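Local coordinates for 4'-phospho-dehydrooxetanocin synthase (Bacillus megaterium, PDB 5UL3), which catalyses the cobalamin- and radical SAM-dependent oxidative ring contraction of dAMP to an oxetane aldehyde, a step in the biosynthesis of oxetanocin A, at residues A[137-142]-A[182-187]; A[240-245]-A[285-290]; A[195-200]-A[213-218]; A[156-161]-A[167-172]. All coordinates share one frame; numbering follows the deposited sequence.

Overall arrangement
Interactions 1, 3 and 4 lie in the Rossmann fold that holds cobalamin, and all three reach one sheet. Interaction 1 is at the cofactor: the side chain of Ser139 is about 3 Å from it. Its strand neighbours that of interaction 3, with Leu183 O 2.9 Å from Gly216 N, a probable hydrogen bond. Interactions 3 and 4, centres 12 Å apart, meet where Leu199 CB packs on Ile170 CD1 at 3.6 Å. Interaction 2 is centred 12 Å from interaction 1, where Leu138 CD2 lies 3.7 Å from Pro290 CG, and 20 and 21 Å from interactions 3 and 4. The Glu242 side chain of interaction 2 also comes within about 3 Å of cobalamin, nearest atoms.

Interaction 1. Residues A[137-142]-A[182-187]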
# COMPACT_ATOMS: atom_id res chain seq x y z
N ASN A 137 3.36 -8.52 4.46
CA ASN A 137 2.21 -8.64 3.56
C ASN A 137 0.93 -8.74 4.37
O ASN A 137 0.61 -9.78 4.95
CB ASN A 137 2.33 -9.83 2.62
CG ASN A 137 1.15 -9.90 1.65
OD1 ASN A 137 0.32 -10.80 1.75
ND2 ASN A 137 1.06 -8.92 0.73
N LEU A 138 0.15 -7.66 4.36
CA LEU A 138 -1.12 -7.65 5.09
C LEU A 138 -2.20 -8.44 4.38
O LEU A 138 -3.11 -8.96 5.04
CB LEU A 138 -1.56 -6.19 5.28
CG LEU A 138 -0.53 -5.32 6.03
CD1 LEU A 138 -1.06 -3.90 6.17
CD2 LEU A 138 -0.23 -5.90 7.42
N SER A 139 -2.15 -8.49 3.05
CA SER A 139 -3.16 -9.20 2.27
C SER A 139 -3.37 -10.60 2.82
O SER A 139 -4.50 -11.03 3.08
CB SER A 139 -2.74 -9.26 0.81
OG SER A 139 -2.33 -7.98 0.35
N THR A 140 -2.27 -11.34 3.02
CA THR A 140 -2.35 -12.67 3.59
C THR A 140 -2.21 -12.66 5.11
O THR A 140 -2.80 -13.52 5.77
CB THR A 140 -1.27 -13.59 2.99
OG1 THR A 140 0.04 -13.06 3.25
CG2 THR A 140 -1.49 -13.74 1.49
N GLY A 141 -1.46 -11.70 5.67
CA GLY A 141 -1.23 -11.70 7.11
C GLY A 141 -2.49 -11.49 7.94
O GLY A 141 -2.64 -12.07 9.01
N THR A 142 -3.40 -10.62 7.46
CA THR A 142 -4.63 -10.42 8.20
C THR A 142 -5.65 -11.54 7.96
O THR A 142 -6.47 -11.80 8.84
CB THR A 142 -5.28 -9.07 7.85
OG1 THR A 142 -5.64 -9.06 6.47
CG2 THR A 142 -4.30 -7.93 8.11
N GLY A 182 -5.04 -20.55 -1.24
CA GLY A 182 -5.39 -19.22 -1.71
C GLY A 182 -4.17 -18.48 -2.23
O GLY A 182 -3.12 -18.48 -1.59
N LEU A 183 -4.34 -17.84 -3.39
CA LEU A 183 -3.32 -16.96 -3.95
C LEU A 183 -3.80 -15.52 -3.92
O LEU A 183 -4.93 -15.23 -4.35
CB LEU A 183 -2.97 -17.34 -5.39
CG LEU A 183 -2.74 -18.81 -5.75
CD1 LEU A 183 -2.31 -18.89 -7.23
CD2 LEU A 183 -1.69 -19.44 -4.82
N SER A 184 -2.95 -14.62 -3.45
CA SER A 184 -3.19 -13.18 -3.57
C SER A 184 -2.55 -12.70 -4.87
O SER A 184 -1.32 -12.80 -5.04
CB SER A 184 -2.61 -12.45 -2.36
OG SER A 184 -3.04 -11.09 -2.32
N VAL A 185 -3.36 -12.19 -5.80
CA VAL A 185 -2.95 -11.90 -7.17
C VAL A 185 -3.07 -10.40 -7.38
O VAL A 185 -4.18 -9.86 -7.42
CB VAL A 185 -3.79 -12.67 -8.20
CG1 VAL A 185 -3.31 -12.34 -9.62
CG2 VAL A 185 -3.73 -14.17 -7.94
N ASN A 186 -1.94 -9.72 -7.53
CA ASN A 186 -1.86 -8.28 -7.62
C ASN A 186 -1.46 -7.86 -9.03
O ASN A 186 -1.20 -8.71 -9.89
CB ASN A 186 -0.86 -7.75 -6.59
CG ASN A 186 -1.34 -6.49 -5.94
OD1 ASN A 186 -1.99 -5.67 -6.58
ND2 ASN A 186 -1.07 -6.34 -4.65
N PHE A 187 -1.45 -6.54 -9.26
CA PHE A 187 -1.03 -5.97 -10.54
C PHE A 187 0.26 -6.62 -11.04
O PHE A 187 1.24 -6.75 -10.29
CB PHE A 187 -0.79 -4.46 -10.40
CG PHE A 187 -2.05 -3.68 -10.15
CD1 PHE A 187 -2.91 -3.37 -11.20
CD2 PHE A 187 -2.36 -3.23 -8.88
CE1 PHE A 187 -4.07 -2.65 -10.98
CE2 PHE A 187 -3.53 -2.49 -8.65
CZ PHE A 187 -4.37 -2.20 -9.71
O HOH W 1 -0.69 -8.30 -1.87
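Ser139 and Ser184 face each other across this small, buried contact. The nearest approach is from Ser139 CB to Ser184 OG, 3.6 Å. The two hydroxyls are 4.2 Å apart, Ser139 OG to Ser184 OG, too far to bond to each other; each is hydrogen-bonded to cobalamin. Ser139 OG lies beside its own backbone N (chi1 -48°). Ser184 OG is swung the other way, opposite its backbone N (chi1 -169°). It is hydrogen-bonded to a cobalamin nitrogen and to Asn217 ND2. Beside this pair, Thr140 CG2 rests on Ser184 CB at 4.2 Å. The contact belongs to the cobalamin-binding Rossmann fold: helix 138-149 begins next to the end of strand 180-184, and both serines are known cobalamin-binding residues. Asn137 is the N-cap of that helix. Its OD1 takes two bonds from Thr140. Thr140 OG1 lies 2.7 Å from Asn137 OD1, in the carbonyl plane and on a lone pair. The backbone N of Thr140 approaches from above that plane, 2.9 Å from Asn137 OD1. Together they fix the rotation of the Asn137 amide and turn its ND2 to a water. The water accepts from Asn137 ND2 and donates to Ser139 OG, 2.8 Å away. A weak bond from Asn186 ND2, 3.4 Å from the water, carries the link across to segment 182-187.

Interaction 2. Residues A[240-245]-A[285-290]; sequences EGEYTL and EEVPTP
Tyr243 OH donates a hydrogen bond to Glu286 OE1 at 2.8 Å. The bond joins the first turn of helix 242-252, in the cobalamin-binding Rossmann fold, to the end of helix 283-286. The CB of Tyr243 does not point at segment 285-290, but the far end of the side chain comes nearer. The hydroxyl reaches the carboxylate, while Tyr243 CE1 lies 3.4 Å from Glu286 OE1. That oxygen sits at the ring edge, in the ring plane. The ring and carboxylate planes are 51° apart. The hydroxyl meets Glu286 OE1 from above the carboxylate plane. Tyr243 OH is also hydrogen-bonded to the backbone N of Asn282. Glu286 comes to meet it with a chain extended beyond CG (chi2 -175°).

Glu242 can be followed from CB outward. Glu242 CG packs on Val287 CG2 at 4.1 Å. The chain then bends at chi2 (86°), and Glu242 CD is 4.2 Å from Val287 CG2. At the tip the two oxygens part ways. OE1 is hydrogen-bonded to cobalamin, in keeping with the known role of Glu242 in binding it. OE2 forms a salt bridge with Arg311, which probably helps keep this buried carboxylate charged. The same oxygen also touches the apolar side of the contact: Glu242 OE2 is 3.7 Å from Val287 CG2, and the two side chains cross at about a right angle.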
# COMPACT_ATOMS: atom_id res chain seq x y z
N GLU A 240 -13.21 -8.32 0.52
CA GLU A 240 -12.42 -8.78 1.66
C GLU A 240 -12.43 -10.31 1.74
O GLU A 240 -13.41 -10.97 1.37
CB GLU A 240 -12.99 -8.21 2.97
CG GLU A 240 -12.76 -6.70 3.14
CD GLU A 240 -13.63 -6.11 4.23
OE1 GLU A 240 -14.86 -6.32 4.18
OE2 GLU A 240 -13.09 -5.45 5.15
N GLY A 241 -11.34 -10.87 2.26
CA GLY A 241 -11.19 -12.31 2.29
C GLY A 241 -11.59 -13.03 3.57
O GLY A 241 -11.79 -14.25 3.54
N GLU A 242 -11.75 -12.29 4.67
CA GLU A 242 -11.91 -12.92 5.98
C GLU A 242 -13.15 -13.81 6.04
O GLU A 242 -13.08 -14.99 6.37
CB GLU A 242 -11.98 -11.85 7.08
CG GLU A 242 -10.66 -11.16 7.39
CD GLU A 242 -10.32 -9.96 6.49
OE1 GLU A 242 -10.93 -9.77 5.41
OE2 GLU A 242 -9.39 -9.21 6.87
N TYR A 243 -14.32 -13.23 5.75
CA TYR A 243 -15.55 -14.02 5.83
C TYR A 243 -15.65 -15.02 4.70
O TYR A 243 -16.28 -16.07 4.87
CB TYR A 243 -16.77 -13.10 5.81
CG TYR A 243 -16.90 -12.19 7.00
CD1 TYR A 243 -16.13 -12.38 8.14
CD2 TYR A 243 -17.81 -11.13 6.98
CE1 TYR A 243 -16.25 -11.54 9.22
CE2 TYR A 243 -17.93 -10.29 8.06
CZ TYR A 243 -17.15 -10.49 9.17
OH TYR A 243 -17.29 -9.65 10.25
N THR A 244 -15.05 -14.71 3.55
CA THR A 244 -14.96 -15.68 2.46
C THR A 244 -14.26 -16.95 2.94
O THR A 244 -14.76 -18.06 2.74
CB THR A 244 -14.22 -15.05 1.28
OG1 THR A 244 -15.04 -14.05 0.67
CG2 THR A 244 -13.83 -16.10 0.24
N LEU A 245 -13.10 -16.80 3.59
CA LEU A 245 -12.37 -17.98 4.04
C LEU A 245 -13.12 -18.69 5.16
O LEU A 245 -13.21 -19.92 5.16
CB LEU A 245 -10.95 -17.61 4.47
CG LEU A 245 -10.01 -17.20 3.33
CD1 LEU A 245 -8.70 -16.65 3.89
CD2 LEU A 245 -9.72 -18.41 2.45
N GLU A 285 -13.14 -4.85 15.38
CA GLU A 285 -12.77 -5.77 16.44
C GLU A 285 -12.54 -7.21 16.02
O GLU A 285 -12.21 -8.03 16.88
CB GLU A 285 -13.84 -5.74 17.54
CG GLU A 285 -15.24 -6.00 17.01
CD GLU A 285 -16.30 -5.36 17.89
OE1 GLU A 285 -17.49 -5.77 17.81
OE2 GLU A 285 -15.94 -4.44 18.66
N GLU A 286 -12.71 -7.58 14.75
CA GLU A 286 -12.53 -8.98 14.41
C GLU A 286 -11.20 -9.27 13.72
O GLU A 286 -10.86 -10.44 13.58
CB GLU A 286 -13.67 -9.47 13.53
CG GLU A 286 -15.00 -9.41 14.30
CD GLU A 286 -16.17 -10.00 13.53
OE1 GLU A 286 -15.95 -10.60 12.47
OE2 GLU A 286 -17.31 -9.85 14.01
N VAL A 287 -10.47 -8.26 13.27
CA VAL A 287 -9.23 -8.50 12.54
C VAL A 287 -8.08 -8.09 13.45
O VAL A 287 -7.89 -6.89 13.73
CB VAL A 287 -9.20 -7.74 11.20
CG1 VAL A 287 -7.89 -8.01 10.49
CG2 VAL A 287 -10.35 -8.22 10.30
N PRO A 288 -7.31 -9.04 13.98
CA PRO A 288 -6.24 -8.70 14.92
C PRO A 288 -4.94 -8.39 14.20
O PRO A 288 -4.89 -8.35 12.97
CB PRO A 288 -6.11 -9.98 15.76
CG PRO A 288 -6.35 -11.08 14.73
CD PRO A 288 -7.37 -10.50 13.72
N THR A 289 -3.88 -8.16 14.98
CA THR A 289 -2.51 -8.02 14.49
C THR A 289 -2.24 -8.96 13.31
O THR A 289 -2.52 -10.15 13.42
CB THR A 289 -1.53 -8.34 15.63
OG1 THR A 289 -1.86 -7.55 16.78
CG2 THR A 289 -0.06 -8.09 15.18
N PRO A 290 -1.70 -8.48 12.18
CA PRO A 290 -1.35 -9.41 11.10
C PRO A 290 -0.40 -10.48 11.61
O PRO A 290 0.42 -10.24 12.50
CB PRO A 290 -0.65 -8.51 10.07
CG PRO A 290 -0.21 -7.33 10.85
CD PRO A 290 -1.27 -7.11 11.88

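Interaction 3. Residues A[195-200]-A[213-218]; sequences EILDLI and ITVGNV
Ile200 and Ile213 slide past each other in opposite directions, and their methyls make the nearest approach of this contact. Ile200 CG2 lies 3.5 Å from Ile213 CD1. The CB of Ile200 points toward the strand and CG2 is set opposite the backbone N, which carries that methyl to the far end of Ile213. The second torsion of Ile213 is folded (chi2 -61°), which brings CD1 to Ile200. The other branch of Ile213, CG2, is left to Leu197.

Leu197 runs past Ile213 in the same opposed manner, with Leu197 CD2 3.8 Å from Ile213 CG2. The Leu197 CB does not point directly at the strand, but the branched end comes nearer and divides between two residues. Leu197 CD1 reaches Val215 CG1 at 4.1 Å; here the two side chains cross obliquely.

These four residues join helix 190-205 to strand 212-216 within the beta-alpha-beta unit that starts from strand 180-184, a right-handed crossover as in other Rossmann folds. The short helix and strand segments run nearly antiparallel, at 170°, with axes 11.1 Å apart. Ile213 and Val215 alternate with Thr214, which faces away from the helix. Leu183 of the neighbouring strand also packs against Leu197 and Val215, and Tyr201 and Ile204 of the same helix touch Ile213. At the end of the strand Gly216, and just after it Asn217, touch cobalamin.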
# COMPACT_ATOMS: atom_id res chain seq x y z
N GLU A 195 0.86 -19.67 -13.95
CA GLU A 195 1.86 -20.72 -13.81
C GLU A 195 1.66 -21.52 -12.53
O GLU A 195 1.72 -22.76 -12.54
CB GLU A 195 3.27 -20.13 -13.83
CG GLU A 195 3.71 -19.57 -15.18
CD GLU A 195 5.17 -19.17 -15.20
OE1 GLU A 195 5.95 -19.75 -14.40
OE2 GLU A 195 5.54 -18.28 -16.00
N ILE A 196 1.42 -20.83 -11.42
CA ILE A 196 1.24 -21.52 -10.15
C ILE A 196 -0.07 -22.31 -10.16
O ILE A 196 -0.11 -23.46 -9.72
CB ILE A 196 1.30 -20.53 -8.97
CG1 ILE A 196 2.69 -19.91 -8.88
CG2 ILE A 196 0.95 -21.23 -7.66
CD1 ILE A 196 2.78 -18.73 -7.93
N LEU A 197 -1.15 -21.69 -10.66
CA LEU A 197 -2.43 -22.40 -10.76
C LEU A 197 -2.32 -23.63 -11.66
O LEU A 197 -2.86 -24.69 -11.34
CB LEU A 197 -3.51 -21.45 -11.28
CG LEU A 197 -3.98 -20.44 -10.22
CD1 LEU A 197 -4.85 -19.32 -10.83
CD2 LEU A 197 -4.73 -21.17 -9.10
N ASP A 198 -1.63 -23.49 -12.80
CA ASP A 198 -1.42 -24.64 -13.68
C ASP A 198 -0.82 -25.82 -12.91
O ASP A 198 -1.33 -26.95 -12.99
CB ASP A 198 -0.50 -24.26 -14.84
CG ASP A 198 -1.21 -23.44 -15.92
OD1 ASP A 198 -2.45 -23.23 -15.87
OD2 ASP A 198 -0.50 -22.99 -16.84
N LEU A 199 0.23 -25.56 -12.13
CA LEU A 199 0.91 -26.62 -11.37
C LEU A 199 0.04 -27.16 -10.24
O LEU A 199 0.08 -28.36 -9.94
CB LEU A 199 2.21 -26.08 -10.80
CG LEU A 199 3.33 -25.99 -11.83
CD1 LEU A 199 4.37 -25.02 -11.33
CD2 LEU A 199 3.92 -27.38 -12.00
N ILE A 200 -0.73 -26.29 -9.58
CA ILE A 200 -1.64 -26.75 -8.53
C ILE A 200 -2.65 -27.73 -9.11
O ILE A 200 -2.89 -28.80 -8.55
CB ILE A 200 -2.34 -25.56 -7.86
CG1 ILE A 200 -1.35 -24.78 -7.00
CG2 ILE A 200 -3.54 -26.06 -7.03
CD1 ILE A 200 -1.93 -23.45 -6.48
N ILE A 213 -9.58 -24.32 -4.24
CA ILE A 213 -8.64 -23.32 -4.74
C ILE A 213 -9.38 -21.99 -4.84
O ILE A 213 -10.47 -21.92 -5.43
CB ILE A 213 -8.06 -23.71 -6.11
CG1 ILE A 213 -7.53 -25.15 -6.07
CG2 ILE A 213 -6.94 -22.76 -6.50
CD1 ILE A 213 -6.41 -25.35 -5.07
N THR A 214 -8.78 -20.93 -4.30
CA THR A 214 -9.37 -19.60 -4.41
C THR A 214 -8.26 -18.59 -4.71
O THR A 214 -7.10 -18.80 -4.37
CB THR A 214 -10.17 -19.23 -3.14
OG1 THR A 214 -10.73 -17.92 -3.27
CG2 THR A 214 -9.31 -19.28 -1.88
N VAL A 215 -8.63 -17.50 -5.40
CA VAL A 215 -7.70 -16.40 -5.60
C VAL A 215 -8.41 -15.14 -5.13
O VAL A 215 -9.64 -15.05 -5.19
CB VAL A 215 -7.21 -16.22 -7.06
CG1 VAL A 215 -6.26 -17.39 -7.48
CG2 VAL A 215 -8.40 -16.09 -8.01
N GLY A 216 -7.63 -14.17 -4.66
CA GLY A 216 -8.21 -12.91 -4.20
C GLY A 216 -7.33 -11.74 -4.58
O GLY A 216 -6.35 -11.91 -5.33
N ASN A 217 -7.65 -10.57 -4.02
CA ASN A 217 -7.06 -9.28 -4.38
C ASN A 217 -7.61 -8.78 -5.72
O ASN A 217 -8.46 -9.42 -6.35
CB ASN A 217 -5.53 -9.31 -4.38
CG ASN A 217 -4.91 -8.02 -3.85
OD1 ASN A 217 -5.53 -6.95 -3.92
ND2 ASN A 217 -3.69 -8.12 -3.32
N VAL A 218 -7.13 -7.62 -6.14
CA VAL A 218 -7.90 -6.79 -7.08
C VAL A 218 -7.89 -7.35 -8.51
O VAL A 218 -8.86 -7.15 -9.26
CB VAL A 218 -7.37 -5.35 -7.04
CG1 VAL A 218 -5.94 -5.29 -7.55
CG2 VAL A 218 -8.31 -4.42 -7.81

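Interaction 4. Residues A[156-161]-A[167-172]; sequences ELIDMQ and NQIIKN
Strand 154-159 is an edge strand of the parallel part of the Rossmann sheet, and helix 166-176 packs against it. Ile158 fills the middle, where Ile158 CG2 rests on Ile169 CG1 at 3.9 Å. Ile169 CD1 then reaches on to Met160 CG, 3.7 Å away, the two side chains crossing at about a right angle. Ile196 and Leu192 of helix 190-205 continue this apolar layer.

At one end Asn172 was modelled in two conformations, so its contacts are tentative. In the one described, Ile158 CD1 meets Asn172 CG at 3.5 Å. There Asn172 ND2 also donates to Glu156 OE2 at 2.9 Å, a doubtful bond, since Asn172 OD1 lies nearly as close to that oxygen. Glu156 gets there with a chain bent at chi2 (116°).

The end of the strand turns toward the cofactor. Asp159 OD1 accepts from Gln161 N at 2.8 Å, an Asx turn. Asp159 OD2 receives Gln161 NE2, also at 2.8 Å, on its syn lone pair. Thus held, Gln161 makes a weak bond to cobalamin through OE1. A helix laid antiparallel along the strand before it is typical of the Rossmann fold.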
# COMPACT_ATOMS: atom_id res chain seq x y z
N GLU A 156 -1.03 -21.69 6.93
CA GLU A 156 0.37 -21.63 6.51
C GLU A 156 0.52 -20.46 5.55
O GLU A 156 -0.31 -20.30 4.64
CB GLU A 156 0.80 -22.94 5.84
CG GLU A 156 2.06 -22.83 4.98
CD GLU A 156 3.22 -23.67 5.50
OE1 GLU A 156 3.03 -24.38 6.51
OE2 GLU A 156 4.32 -23.60 4.90
N LEU A 157 1.56 -19.66 5.75
CA LEU A 157 1.82 -18.47 4.94
C LEU A 157 3.06 -18.71 4.08
O LEU A 157 4.10 -19.16 4.60
CB LEU A 157 2.04 -17.24 5.82
CG LEU A 157 0.79 -16.74 6.55
CD1 LEU A 157 1.17 -15.69 7.59
CD2 LEU A 157 -0.16 -16.16 5.50
N ILE A 158 2.94 -18.42 2.80
CA ILE A 158 4.05 -18.45 1.86
C ILE A 158 4.12 -17.09 1.19
O ILE A 158 3.09 -16.58 0.72
CB ILE A 158 3.88 -19.55 0.80
CG1 ILE A 158 3.70 -20.92 1.46
CG2 ILE A 158 5.11 -19.58 -0.13
CD1 ILE A 158 3.36 -22.01 0.46
N ASP A 159 5.32 -16.49 1.13
CA ASP A 159 5.48 -15.14 0.58
C ASP A 159 6.61 -15.16 -0.43
O ASP A 159 7.78 -15.32 -0.05
CB ASP A 159 5.76 -14.12 1.69
CG ASP A 159 5.62 -12.66 1.21
OD1 ASP A 159 5.58 -12.43 -0.02
OD2 ASP A 159 5.53 -11.75 2.06
N MET A 160 6.27 -14.98 -1.71
CA MET A 160 7.30 -14.85 -2.75
C MET A 160 8.17 -13.61 -2.58
O MET A 160 9.23 -13.53 -3.21
CB MET A 160 6.66 -14.83 -4.13
CG MET A 160 6.01 -16.15 -4.52
SD MET A 160 5.44 -16.11 -6.21
CE MET A 160 7.02 -16.24 -7.09
N GLN A 161 7.77 -12.65 -1.74
CA GLN A 161 8.61 -11.47 -1.54
C GLN A 161 9.98 -11.84 -0.99
O GLN A 161 10.95 -11.12 -1.24
CB GLN A 161 7.98 -10.48 -0.57
CG GLN A 161 6.78 -9.73 -1.06
CD GLN A 161 6.39 -8.69 -0.02
OE1 GLN A 161 6.69 -7.51 -0.17
NE2 GLN A 161 5.78 -9.14 1.06
N ASN A 167 8.57 -23.41 -7.79
CA ASN A 167 8.75 -24.82 -7.46
C ASN A 167 8.83 -25.04 -5.95
O ASN A 167 8.41 -26.10 -5.46
CB ASN A 167 10.00 -25.37 -8.16
CG ASN A 167 9.81 -25.52 -9.67
OD1 ASN A 167 8.68 -25.60 -10.16
ND2 ASN A 167 10.91 -25.58 -10.40
N GLN A 168 9.34 -24.07 -5.19
CA GLN A 168 9.32 -24.20 -3.74
C GLN A 168 7.90 -24.09 -3.19
O GLN A 168 7.55 -24.76 -2.21
CB GLN A 168 10.24 -23.16 -3.09
CG GLN A 168 11.72 -23.42 -3.38
CD GLN A 168 12.64 -22.34 -2.83
OE1 GLN A 168 12.34 -21.15 -2.90
NE2 GLN A 168 13.78 -22.77 -2.30
N ILE A 169 7.06 -23.25 -3.81
CA ILE A 169 5.66 -23.19 -3.40
C ILE A 169 5.01 -24.56 -3.55
O ILE A 169 4.37 -25.07 -2.63
CB ILE A 169 4.90 -22.14 -4.21
CG1 ILE A 169 5.37 -20.73 -3.81
CG2 ILE A 169 3.38 -22.33 -4.02
CD1 ILE A 169 5.00 -19.67 -4.84
N ILE A 170 5.17 -25.18 -4.73
CA ILE A 170 4.52 -26.46 -4.99
C ILE A 170 5.03 -27.52 -4.02
O ILE A 170 4.25 -28.30 -3.46
CB ILE A 170 4.73 -26.88 -6.45
CG1 ILE A 170 4.14 -25.85 -7.41
CG2 ILE A 170 4.14 -28.27 -6.70
CD1 ILE A 170 2.63 -25.66 -7.25
N LYS A 171 6.35 -27.56 -3.81
CA LYS A 171 6.93 -28.47 -2.82
C LYS A 171 6.30 -28.26 -1.46
O LYS A 171 5.97 -29.23 -0.76
CB LYS A 171 8.44 -28.26 -2.72
CG LYS A 171 9.29 -28.88 -3.82
CD LYS A 171 10.78 -28.80 -3.42
CE LYS A 171 10.97 -29.27 -1.97
NZ LYS A 171 12.37 -29.19 -1.45
N ASN A 172 6.15 -27.00 -1.06
CA ASN A 172 5.54 -26.67 0.23
C ASN A 172 4.11 -27.20 0.31
O ASN A 172 3.70 -27.75 1.33
CB ASN A 172 5.58 -25.16 0.44
CG ASN A 172 5.11 -24.72 1.82
OD1 ASN A 172 4.02 -25.09 2.27
ND2 ASN A 172 5.93 -23.92 2.49